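Local coordinates for protein MucR Phosphodiesterase (Pseudomonas aeruginosa, PDB 5M1T) that belongs to the EAL-domain family and, in this model, holds two magnesium ions and the ligand C2E in a single pocket, at residues L206-G211 with I240-V245; V157-A162 with D186-G191. One frame throughout, in Å; residues are numbered along the deposited sequence.

Contact 1 (L206-G211 with I240-V245); sequences LKIDRG and IVAEGV. With MG (magnesium ion), chain E; C2E (9,9'-[(2R,3R,3aS,5S,7aR,9R,10R,10aS,12S,14aR)-3,5,10,12-tetrahydroxy-5,12-dioxidooctahydro-2H,7H-difuro[3,2-d:3',2'-j][1,3,7,9,2,8]tetraoxadiphosphacyclododecine-2,9-diyl]bis(2-amino-1,9-dihydro-6H-purin-6-one)), chain C.
Val241 is gripped twice by the neighbouring parallel strand, Val241 N giving to Leu206 O at 2.9 Å and Ile208 N to Val241 O at 2.8 Å, while the axes of 206-208 and 240-243 run at 27° to each other. On one face Ile240 splits its contacts: its CD1 lies against Leu206 CB (3.8 Å), and its CG2 meets Ile208 CD1 at 3.6 Å. The other face carries Lys207 beside Val241. A bend at chi3 (88°) lays Lys207 CE along Val241 CG1, and NZ makes salt bridges to Glu156 and Glu65. Further along the same segment as Val241, Glu243 extends its chain to hold a magnesium ion with both oxygens, OE1 and OE2 each 2.5 Å from the metal. Asp186 and Asp187 bind the same ion. Arg210 brings NH1 to 3.2 Å from O1P of C2E, with O4' of that ligand over one guanidinium face, offset toward the rim. This is the C-terminal end of two strands in the modified TIM barrel of EAL domains. Strand 182-188 flanks 205-208, strand 261-263 flanks 239-243, and Ala242 packs on Leu254 of helix 248-257.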
ATOM      1  N   LEU A 206      -3.456   6.589  20.304  1.00 27.06           N
ATOM      2  CA  LEU A 206      -2.046   6.726  20.072  1.00 26.20           C
ATOM      3  C   LEU A 206      -1.296   5.888  21.083  1.00 25.00           C
ATOM      4  O   LEU A 206      -1.695   5.820  22.255  1.00 24.23           O
ATOM      5  CB  LEU A 206      -1.603   8.167  20.184  1.00 26.94           C
ATOM      6  CG  LEU A 206      -2.402   9.242  19.462  1.00 27.73           C
ATOM      7  CD1 LEU A 206      -1.762  10.561  19.825  1.00 27.61           C
ATOM      8  CD2 LEU A 206      -2.416   9.043  17.946  1.00 28.39           C
ATOM      9  N   LYS A 207      -0.192   5.284  20.620  1.00 23.78           N
ATOM     10  CA  LYS A 207       0.705   4.506  21.495  1.00 23.45           C
ATOM     11  C   LYS A 207       2.055   5.211  21.622  1.00 22.84           C
ATOM     12  O   LYS A 207       2.850   5.236  20.680  1.00 22.28           O
ATOM     13  CB  LYS A 207       0.922   3.092  20.983  1.00 22.63           C
ATOM     14  CG  LYS A 207      -0.361   2.386  20.629  1.00 23.49           C
ATOM     15  CD  LYS A 207      -0.158   0.905  20.412  1.00 23.77           C
ATOM     16  CE  LYS A 207      -0.276   0.108  21.703  1.00 24.47           C
ATOM     17  NZ  LYS A 207       0.261  -1.301  21.499  1.00 24.97           N
ATOM     18  N   ILE A 208       2.328   5.737  22.810  1.00 22.25           N
ATOM     19  CA  ILE A 208       3.586   6.415  23.031  1.00 22.36           C
ATOM     20  C   ILE A 208       4.756   5.443  22.874  1.00 22.74           C
ATOM     21  O   ILE A 208       4.736   4.355  23.483  1.00 21.63           O
ATOM     22  CB  ILE A 208       3.681   7.029  24.435  1.00 21.72           C
ATOM     23  CG1 ILE A 208       2.520   7.991  24.691  1.00 21.80           C
ATOM     24  CG2 ILE A 208       5.004   7.747  24.552  1.00 21.65           C
ATOM     25  CD1 ILE A 208       2.293   8.261  26.155  1.00 21.86           C
ATOM     26  N   ASP A 209       5.775   5.830  22.099  1.00 23.25           N
ATOM     27  CA  ASP A 209       6.865   4.890  21.836  1.00 24.13           C
ATOM     28  C   ASP A 209       7.614   4.590  23.120  1.00 25.17           C
ATOM     29  O   ASP A 209       7.865   5.505  23.927  1.00 25.86           O
ATOM     30  CB  ASP A 209       7.853   5.413  20.827  1.00 24.87           C
ATOM     31  CG  ASP A 209       8.915   4.373  20.484  1.00 25.68           C
ATOM     32  OD1 ASP A 209       8.568   3.320  19.917  1.00 25.73           O
ATOM     33  OD2 ASP A 209      10.093   4.582  20.837  1.00 26.65           O
ATOM     34  N   ARG A 210       7.961   3.320  23.304  1.00 25.54           N
ATOM     35  CA  ARG A 210       8.641   2.874  24.506  1.00 27.22           C
ATOM     36  C   ARG A 210       9.931   3.610  24.752  1.00 26.71           C
ATOM     37  O   ARG A 210      10.349   3.710  25.890  1.00 26.89           O
ATOM     38  CB  ARG A 210       8.936   1.380  24.466  1.00 28.83           C
ATOM     39  CG  ARG A 210       9.879   0.917  23.356  1.00 31.61           C
ATOM     40  CD  ARG A 210      10.081  -0.597  23.490  1.00 33.51           C
ATOM     41  NE  ARG A 210      10.731  -1.326  22.400  1.00 36.37           N
ATOM     42  CZ  ARG A 210      10.314  -1.393  21.122  1.00 39.18           C
ATOM     43  NH1 ARG A 210       9.276  -0.658  20.657  1.00 38.16           N
ATOM     44  NH2 ARG A 210      10.983  -2.187  20.266  1.00 39.90           N
ATOM     45  N   GLY A 211      10.559   4.116  23.691  1.00 26.65           N
ATOM     46  CA  GLY A 211      11.792   4.907  23.816  1.00 26.94           C
ATOM     47  C   GLY A 211      11.647   6.093  24.750  1.00 27.39           C
ATOM     48  O   GLY A 211      12.549   6.404  25.546  1.00 28.50           O
ATOM     49  N   ILE A 240      -4.860   7.137  24.957  1.00 26.91           N
ATOM     50  CA  ILE A 240      -3.405   7.038  24.986  1.00 26.51           C
ATOM     51  C   ILE A 240      -2.904   5.745  25.682  1.00 26.29           C
ATOM     52  O   ILE A 240      -3.320   5.425  26.799  1.00 26.10           O
ATOM     53  CB  ILE A 240      -2.809   8.258  25.710  1.00 26.17           C
ATOM     54  CG1 ILE A 240      -3.204   9.528  24.983  1.00 26.04           C
ATOM     55  CG2 ILE A 240      -1.294   8.168  25.777  1.00 25.99           C
ATOM     56  CD1 ILE A 240      -2.777   9.542  23.532  1.00 27.01           C
ATOM     57  N   VAL A 241      -2.029   5.009  25.001  1.00 25.42           N
ATOM     58  CA  VAL A 241      -1.411   3.839  25.577  1.00 24.70           C
ATOM     59  C   VAL A 241       0.050   4.156  25.823  1.00 24.31           C
ATOM     60  O   VAL A 241       0.781   4.585  24.888  1.00 24.14           O
ATOM     61  CB  VAL A 241      -1.493   2.627  24.622  1.00 24.31           C
ATOM     62  CG1 VAL A 241      -0.927   1.382  25.291  1.00 24.47           C
ATOM     63  CG2 VAL A 241      -2.916   2.350  24.182  1.00 24.79           C
ATOM     64  N   ALA A 242       0.504   3.928  27.050  1.00 24.37           N
ATOM     65  CA  ALA A 242       1.933   4.027  27.319  1.00 25.74           C
ATOM     66  C   ALA A 242       2.523   2.646  27.180  1.00 26.15           C
ATOM     67  O   ALA A 242       2.024   1.698  27.772  1.00 27.99           O
ATOM     68  CB  ALA A 242       2.220   4.577  28.693  1.00 25.98           C
ATOM     69  N   GLU A 243       3.597   2.544  26.425  1.00 26.69           N
ATOM     70  CA  GLU A 243       4.223   1.261  26.098  1.00 28.57           C
ATOM     71  C   GLU A 243       5.639   1.218  26.679  1.00 27.65           C
ATOM     72  O   GLU A 243       6.302   2.228  26.759  1.00 28.27           O
ATOM     73  CB  GLU A 243       4.166   1.083  24.566  1.00 29.94           C
ATOM     74  CG  GLU A 243       5.167   0.160  23.950  1.00 32.43           C
ATOM     75  CD  GLU A 243       5.160   0.269  22.426  1.00 33.63           C
ATOM     76  OE1 GLU A 243       6.166   0.812  21.840  1.00 33.13           O
ATOM     77  OE2 GLU A 243       4.131  -0.152  21.847  1.00 32.99           O
ATOM     78  N   GLY A 244       6.089   0.052  27.132  1.00 26.63           N
ATOM     79  CA  GLY A 244       7.422  -0.091  27.702  1.00 25.75           C
ATOM     80  C   GLY A 244       7.490   0.176  29.204  1.00 25.68           C
ATOM     81  O   GLY A 244       8.553   0.505  29.722  1.00 26.94           O
ATOM     82  N   VAL A 245       6.378   0.033  29.911  1.00 24.41           N
ATOM     83  CA  VAL A 245       6.358   0.322  31.338  1.00 23.56           C
ATOM     84  C   VAL A 245       7.054  -0.802  32.067  1.00 23.16           C
ATOM     85  O   VAL A 245       6.548  -1.936  32.107  1.00 22.35           O
ATOM     86  CB  VAL A 245       4.905   0.478  31.846  1.00 23.39           C
ATOM     87  CG1 VAL A 245       4.848   0.761  33.351  1.00 23.43           C
ATOM     88  CG2 VAL A 245       4.208   1.598  31.069  1.00 23.33           C
TER
HETATM   89 MG    MG E 703       5.013   0.640  19.634  1.00 26.36          MG
HETATM   90  P1  C2E C 701       6.031  -2.607  18.619  1.00 22.24           P
HETATM   91  O2P C2E C 701       4.785  -2.570  17.779  1.00 20.84           O
HETATM   92  O1P C2E C 701       6.438  -1.283  19.230  1.00 23.32           O
HETATM   93  O5' C2E C 701       5.791  -3.688  19.767  1.00 22.29           O
HETATM   94  C5' C2E C 701       6.188  -3.434  21.097  1.00 23.46           C
HETATM   95  C4' C2E C 701       7.582  -3.956  21.359  1.00 24.20           C
HETATM   96  O4' C2E C 701       7.998  -3.497  22.659  1.00 24.39           O
HETATM   97  C3' C2E C 701       7.637  -5.473  21.406  1.00 24.54           C
HETATM   98  O3' C2E C 701       8.915  -5.899  20.936  1.00 24.24           O
HETATM   99  C2' C2E C 701       7.524  -5.799  22.879  1.00 24.90           C
HETATM  100  O2' C2E C 701       8.109  -7.055  23.227  1.00 24.85           O
HETATM  101  C1' C2E C 701       8.321  -4.638  23.456  1.00 25.52           C
HETATM  102  N9  C2E C 701       8.011  -4.337  24.852  1.00 26.89           N
HETATM  103  C8  C2E C 701       6.797  -4.309  25.426  1.00 28.42           C
HETATM  104  N7  C2E C 701       6.908  -3.980  26.731  1.00 28.63           N
HETATM  105  C5  C2E C 701       8.207  -3.781  26.991  1.00 27.16           C
HETATM  106  C6  C2E C 701       9.004  -3.409  28.165  1.00 27.17           C
HETATM  107  O6  C2E C 701       8.439  -3.182  29.259  1.00 26.62           O
HETATM  108  N1  C2E C 701      10.334  -3.319  28.005  1.00 27.66           N
HETATM  109  C2  C2E C 701      10.942  -3.562  26.821  1.00 27.78           C
HETATM  110  N2  C2E C 701      12.288  -3.461  26.722  1.00 28.62           N
HETATM  111  N3  C2E C 701      10.268  -3.896  25.706  1.00 27.41           N
HETATM  112  C4  C2E C 701       8.929  -4.023  25.746  1.00 27.29           C
HETATM  113  P11 C2E C 701       9.038  -7.098  19.871  1.00 24.35           P
HETATM  114  O21 C2E C 701       8.057  -8.191  20.261  1.00 25.26           O
HETATM  115  O11 C2E C 701      10.435  -7.620  19.898  1.00 23.75           O
HETATM  116  O5A C2E C 701       8.631  -6.499  18.446  1.00 23.76           O
HETATM  117  C5A C2E C 701       9.401  -5.416  17.914  1.00 23.16           C
HETATM  118  C4A C2E C 701       8.669  -4.801  16.740  1.00 22.66           C
HETATM  119  O4A C2E C 701       8.427  -5.776  15.731  1.00 22.85           O
HETATM  120  C3A C2E C 701       7.289  -4.316  17.097  1.00 22.98           C
HETATM  121  O3A C2E C 701       7.304  -3.051  17.734  1.00 23.46           O
HETATM  122  C2A C2E C 701       6.596  -4.285  15.760  1.00 22.75           C
HETATM  123  O2A C2E C 701       6.941  -3.122  15.021  1.00 23.97           O
HETATM  124  C1A C2E C 701       7.201  -5.474  15.056  1.00 22.88           C
HETATM  125  N91 C2E C 701       6.259  -6.630  15.091  1.00 23.00           N
HETATM  126  C81 C2E C 701       6.078  -7.546  16.065  1.00 22.66           C
HETATM  127  N71 C2E C 701       5.144  -8.463  15.695  1.00 22.34           N
HETATM  128  C51 C2E C 701       4.727  -8.116  14.465  1.00 22.03           C
HETATM  129  C61 C2E C 701       3.756  -8.629  13.484  1.00 22.16           C
HETATM  130  O61 C2E C 701       3.069  -9.640  13.745  1.00 22.02           O
HETATM  131  N11 C2E C 701       3.629  -7.968  12.319  1.00 22.23           N
HETATM  132  C21 C2E C 701       4.356  -6.864  12.042  1.00 22.82           C
HETATM  133  N21 C2E C 701       4.188  -6.243  10.861  1.00 24.19           N
HETATM  134  N31 C2E C 701       5.263  -6.332  12.889  1.00 22.31           N
HETATM  135  C41 C2E C 701       5.461  -6.913  14.086  1.00 22.18           C
HETATM  136  O   HOH W   1       7.119   1.266  19.896  1.00 14.89           O

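Contact 2 (V157-A162 with D186-G191); sequences VTESTA and DDFGTG. With MG (magnesium ion), chain E; MG (magnesium ion), chain D; C2E (9,9'-[(2R,3R,3aS,5S,7aR,9R,10R,10aS,12S,14aR)-3,5,10,12-tetrahydroxy-5,12-dioxidooctahydro-2H,7H-difuro[3,2-d:3',2'-j][1,3,7,9,2,8]tetraoxadiphosphacyclododecine-2,9-diyl]bis(2-amino-1,9-dihydro-6H-purin-6-one)), chain C.
Glu159 OE1 takes two backbone N-H groups from opposite faces of its carboxylate: Gly189 N at 2.8 Å, on the syn side but out of plane, and Gly191 N at 2.9 Å, from well above it. The donors belong to the DDFGTG sequence characteristic of EAL domains, which begins within strand 182-188 of the barrel, turns a corner at Asp187 and folds into a type II turn from Asp187 to Thr190. With CG anti to the backbone N (chi1 -165°) and the rest of the chain extended, Glu159 reaches from the first turn of its helix into this loop. Its carboxylate also stacks on Phe188, the two planes 17° apart, with OE2 3.6 Å above one ring face and offset toward the rim. That oxygen is held in turn by Ser193 and by a water that also donates to Gly191 O, so bonds to both oxygens hold the carboxylate. Nearer the pocket the strands pair in parallel: Asp186 N gives to Val157 O at 2.8 Å, and Glu159 N returns a bond to Asp186 O at 3.1 Å. The Asp186 carboxylate bridges the two magnesium ions, OD1 on one at 2.2 Å and OD2 on the other at 2.2 Å. Asp187 OD1 joins the first ion, whose other ligands are Glu243, a water and O1P of C2E; Glu65, Asn124, Glu156, a water and O2P of C2E serve the second. At the far end of the turn, Thr190 OG1 donates in the carbonyl plane to Asp187 O, which also accepts from Thr190 N.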
ATOM      1  N   VAL A 157      -0.602   1.000  12.904  1.00 22.80           N
ATOM      2  CA  VAL A 157       0.260   1.516  11.860  1.00 23.53           C
ATOM      3  C   VAL A 157       1.116   2.597  12.517  1.00 22.80           C
ATOM      4  O   VAL A 157       0.638   3.365  13.383  1.00 22.16           O
ATOM      5  CB  VAL A 157      -0.572   2.126  10.706  1.00 24.80           C
ATOM      6  CG1 VAL A 157       0.314   2.543   9.554  1.00 25.36           C
ATOM      7  CG2 VAL A 157      -1.561   1.104  10.177  1.00 26.08           C
ATOM      8  N   THR A 158       2.390   2.647  12.178  1.00 22.30           N
ATOM      9  CA  THR A 158       3.263   3.585  12.878  1.00 22.53           C
ATOM     10  C   THR A 158       2.955   5.015  12.419  1.00 23.00           C
ATOM     11  O   THR A 158       2.383   5.235  11.336  1.00 23.69           O
ATOM     12  CB  THR A 158       4.782   3.289  12.683  1.00 22.41           C
ATOM     13  OG1 THR A 158       5.130   3.390  11.287  1.00 22.05           O
ATOM     14  CG2 THR A 158       5.173   1.900  13.277  1.00 21.84           C
ATOM     15  N   GLU A 159       3.341   5.977  13.249  1.00 23.52           N
ATOM     16  CA  GLU A 159       3.280   7.382  12.894  1.00 24.17           C
ATOM     17  C   GLU A 159       3.899   7.640  11.505  1.00 23.49           C
ATOM     18  O   GLU A 159       3.306   8.300  10.673  1.00 23.09           O
ATOM     19  CB  GLU A 159       3.994   8.214  13.976  1.00 25.05           C
ATOM     20  CG  GLU A 159       3.687   9.713  13.901  1.00 26.33           C
ATOM     21  CD  GLU A 159       4.451  10.513  14.935  1.00 27.20           C
ATOM     22  OE1 GLU A 159       5.244   9.882  15.684  1.00 27.29           O
ATOM     23  OE2 GLU A 159       4.266  11.764  14.995  1.00 28.84           O
ATOM     24  N   SER A 160       5.081   7.095  11.265  1.00 24.05           N
ATOM     25  CA  SER A 160       5.806   7.335  10.009  1.00 25.32           C
ATOM     26  C   SER A 160       5.011   6.800   8.862  1.00 24.78           C
ATOM     27  O   SER A 160       4.864   7.470   7.856  1.00 24.27           O
ATOM     28  CB  SER A 160       7.147   6.592   9.983  1.00 26.43           C
ATOM     29  OG  SER A 160       7.853   6.822  11.179  1.00 28.29           O
ATOM     30  N   THR A 161       4.502   5.576   9.037  1.00 24.27           N
ATOM     31  CA  THR A 161       3.801   4.877   7.968  1.00 23.85           C
ATOM     32  C   THR A 161       2.589   5.682   7.600  1.00 23.96           C
ATOM     33  O   THR A 161       2.326   5.893   6.415  1.00 24.12           O
ATOM     34  CB  THR A 161       3.447   3.433   8.387  1.00 23.71           C
ATOM     35  OG1 THR A 161       4.651   2.670   8.427  1.00 23.03           O
ATOM     36  CG2 THR A 161       2.471   2.758   7.395  1.00 23.91           C
ATOM     37  N   ALA A 162       1.862   6.159   8.610  1.00 24.21           N
ATOM     38  CA  ALA A 162       0.592   6.831   8.365  1.00 24.51           C
ATOM     39  C   ALA A 162       0.826   8.185   7.734  1.00 24.57           C
ATOM     40  O   ALA A 162       0.070   8.603   6.874  1.00 25.25           O
ATOM     41  CB  ALA A 162      -0.202   6.993   9.665  1.00 24.72           C
ATOM     42  N   ASP A 186       0.918   3.721  16.126  1.00 23.31           N
ATOM     43  CA  ASP A 186       1.944   3.107  16.945  1.00 24.38           C
ATOM     44  C   ASP A 186       3.257   3.949  16.966  1.00 24.28           C
ATOM     45  O   ASP A 186       3.450   4.851  16.135  1.00 23.53           O
ATOM     46  CB  ASP A 186       2.249   1.729  16.319  1.00 25.20           C
ATOM     47  CG  ASP A 186       2.881   0.753  17.287  1.00 26.36           C
ATOM     48  OD1 ASP A 186       3.151   1.117  18.481  1.00 26.50           O
ATOM     49  OD2 ASP A 186       3.087  -0.390  16.816  1.00 26.27           O
ATOM     50  N   ASP A 187       4.161   3.618  17.874  1.00 24.07           N
ATOM     51  CA  ASP A 187       5.472   4.292  17.956  1.00 24.81           C
ATOM     52  C   ASP A 187       5.373   5.820  17.888  1.00 24.49           C
ATOM     53  O   ASP A 187       6.197   6.499  17.263  1.00 23.98           O
ATOM     54  CB  ASP A 187       6.423   3.794  16.860  1.00 25.86           C
ATOM     55  CG  ASP A 187       6.729   2.294  16.970  1.00 27.14           C
ATOM     56  OD1 ASP A 187       6.374   1.630  17.989  1.00 27.85           O
ATOM     57  OD2 ASP A 187       7.340   1.791  16.002  1.00 27.80           O
ATOM     58  N   PHE A 188       4.357   6.364  18.538  1.00 24.14           N
ATOM     59  CA  PHE A 188       4.082   7.777  18.406  1.00 24.27           C
ATOM     60  C   PHE A 188       5.174   8.590  19.116  1.00 24.23           C
ATOM     61  O   PHE A 188       5.663   8.234  20.187  1.00 23.70           O
ATOM     62  CB  PHE A 188       2.682   8.128  18.897  1.00 24.41           C
ATOM     63  CG  PHE A 188       2.212   9.458  18.430  1.00 24.77           C
ATOM     64  CD1 PHE A 188       1.623   9.594  17.189  1.00 24.88           C
ATOM     65  CD2 PHE A 188       2.404  10.599  19.213  1.00 24.90           C
ATOM     66  CE1 PHE A 188       1.206  10.829  16.725  1.00 24.80           C
ATOM     67  CE2 PHE A 188       1.976  11.837  18.759  1.00 24.81           C
ATOM     68  CZ  PHE A 188       1.380  11.950  17.506  1.00 24.83           C
ATOM     69  N   GLY A 189       5.618   9.636  18.436  1.00 24.94           N
ATOM     70  CA  GLY A 189       6.677  10.486  18.935  1.00 25.50           C
ATOM     71  C   GLY A 189       7.926  10.281  18.106  1.00 26.03           C
ATOM     72  O   GLY A 189       8.799  11.154  18.093  1.00 27.38           O
ATOM     73  N   THR A 190       8.006   9.151  17.403  1.00 25.70           N
ATOM     74  CA  THR A 190       9.166   8.831  16.562  1.00 26.17           C
ATOM     75  C   THR A 190       9.123   9.369  15.128  1.00 26.37           C
ATOM     76  O   THR A 190      10.137   9.358  14.445  1.00 26.50           O
ATOM     77  CB  THR A 190       9.419   7.311  16.463  1.00 25.54           C
ATOM     78  OG1 THR A 190       8.361   6.693  15.739  1.00 25.61           O
ATOM     79  CG2 THR A 190       9.520   6.703  17.835  1.00 25.74           C
ATOM     80  N   GLY A 191       7.953   9.795  14.668  1.00 26.47           N
ATOM     81  CA  GLY A 191       7.815  10.291  13.317  1.00 26.93           C
ATOM     82  C   GLY A 191       7.492  11.770  13.334  1.00 27.64           C
ATOM     83  O   GLY A 191       7.716  12.483  14.350  1.00 28.29           O
TER
HETATM   84 MG    MG E 703       5.013   0.640  19.634  1.00 26.36          MG
HETATM   85 MG    MG D 702       2.735  -2.208  17.940  1.00 13.87          MG
HETATM   86  P1  C2E C 701       6.031  -2.607  18.619  1.00 22.24           P
HETATM   87  O2P C2E C 701       4.785  -2.570  17.779  1.00 20.84           O
HETATM   88  O1P C2E C 701       6.438  -1.283  19.230  1.00 23.32           O
HETATM   89  O5' C2E C 701       5.791  -3.688  19.767  1.00 22.29           O
HETATM   90  C5' C2E C 701       6.188  -3.434  21.097  1.00 23.46           C
HETATM   91  C4' C2E C 701       7.582  -3.956  21.359  1.00 24.20           C
HETATM   92  O4' C2E C 701       7.998  -3.497  22.659  1.00 24.39           O
HETATM   93  C3' C2E C 701       7.637  -5.473  21.406  1.00 24.54           C
HETATM   94  O3' C2E C 701       8.915  -5.899  20.936  1.00 24.24           O
HETATM   95  C2' C2E C 701       7.524  -5.799  22.879  1.00 24.90           C
HETATM   96  O2' C2E C 701       8.109  -7.055  23.227  1.00 24.85           O
HETATM   97  C1' C2E C 701       8.321  -4.638  23.456  1.00 25.52           C
HETATM   98  N9  C2E C 701       8.011  -4.337  24.852  1.00 26.89           N
HETATM   99  C8  C2E C 701       6.797  -4.309  25.426  1.00 28.42           C
HETATM  100  N7  C2E C 701       6.908  -3.980  26.731  1.00 28.63           N
HETATM  101  C5  C2E C 701       8.207  -3.781  26.991  1.00 27.16           C
HETATM  102  C6  C2E C 701       9.004  -3.409  28.165  1.00 27.17           C
HETATM  103  O6  C2E C 701       8.439  -3.182  29.259  1.00 26.62           O
HETATM  104  N1  C2E C 701      10.334  -3.319  28.005  1.00 27.66           N
HETATM  105  C2  C2E C 701      10.942  -3.562  26.821  1.00 27.78           C
HETATM  106  N2  C2E C 701      12.288  -3.461  26.722  1.00 28.62           N
HETATM  107  N3  C2E C 701      10.268  -3.896  25.706  1.00 27.41           N
HETATM  108  C4  C2E C 701       8.929  -4.023  25.746  1.00 27.29           C
HETATM  109  P11 C2E C 701       9.038  -7.098  19.871  1.00 24.35           P
HETATM  110  O21 C2E C 701       8.057  -8.191  20.261  1.00 25.26           O
HETATM  111  O11 C2E C 701      10.435  -7.620  19.898  1.00 23.75           O
HETATM  112  O5A C2E C 701       8.631  -6.499  18.446  1.00 23.76           O
HETATM  113  C5A C2E C 701       9.401  -5.416  17.914  1.00 23.16           C
HETATM  114  C4A C2E C 701       8.669  -4.801  16.740  1.00 22.66           C
HETATM  115  O4A C2E C 701       8.427  -5.776  15.731  1.00 22.85           O
HETATM  116  C3A C2E C 701       7.289  -4.316  17.097  1.00 22.98           C
HETATM  117  O3A C2E C 701       7.304  -3.051  17.734  1.00 23.46           O
HETATM  118  C2A C2E C 701       6.596  -4.285  15.760  1.00 22.75           C
HETATM  119  O2A C2E C 701       6.941  -3.122  15.021  1.00 23.97           O
HETATM  120  C1A C2E C 701       7.201  -5.474  15.056  1.00 22.88           C
HETATM  121  N91 C2E C 701       6.259  -6.630  15.091  1.00 23.00           N
HETATM  122  C81 C2E C 701       6.078  -7.546  16.065  1.00 22.66           C
HETATM  123  N71 C2E C 701       5.144  -8.463  15.695  1.00 22.34           N
HETATM  124  C51 C2E C 701       4.727  -8.116  14.465  1.00 22.03           C
HETATM  125  C61 C2E C 701       3.756  -8.629  13.484  1.00 22.16           C
HETATM  126  O61 C2E C 701       3.069  -9.640  13.745  1.00 22.02           O
HETATM  127  N11 C2E C 701       3.629  -7.968  12.319  1.00 22.23           N
HETATM  128  C21 C2E C 701       4.356  -6.864  12.042  1.00 22.82           C
HETATM  129  N21 C2E C 701       4.188  -6.243  10.861  1.00 24.19           N
HETATM  130  N31 C2E C 701       5.263  -6.332  12.889  1.00 22.31           N
HETATM  131  C41 C2E C 701       5.461  -6.913  14.086  1.00 22.18           C
HETATM  132  O   HOH W   2       6.164  12.985  16.688  1.00 34.50           O
HETATM  133  O   HOH W   3       7.221   5.891  13.346  1.00 32.40           O
HETATM  134  O   HOH W   4       3.129  -1.729  20.015  1.00 24.74           O
HETATM  135  O   HOH W   1       7.119   1.266  19.896  1.00 14.89           O

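How the contacts relate
The two contacts are adjoining joints of one barrel: strand 182-188 of contact 2 lies beside strand 205-208 of contact 1 in the sheet. Lys207 O and Phe188 N, 2.9 Å apart, probably form a hydrogen bond, as do Phe188 O and Asp209 N. Contact 1 is the more buried: it combines an aliphatic face with an acidic tip at the metal. Contact 2 is only partly buried, and its chemistry is mostly polar, with a carboxylate and waters ordering a loop whose outer end reaches the surface. They meet at one magnesium ion, to which 240-245 brings a glutamate and 186-191 two aspartates, and at C2E; of the two contacts, only contact 2 supplies a ligand to the second ion.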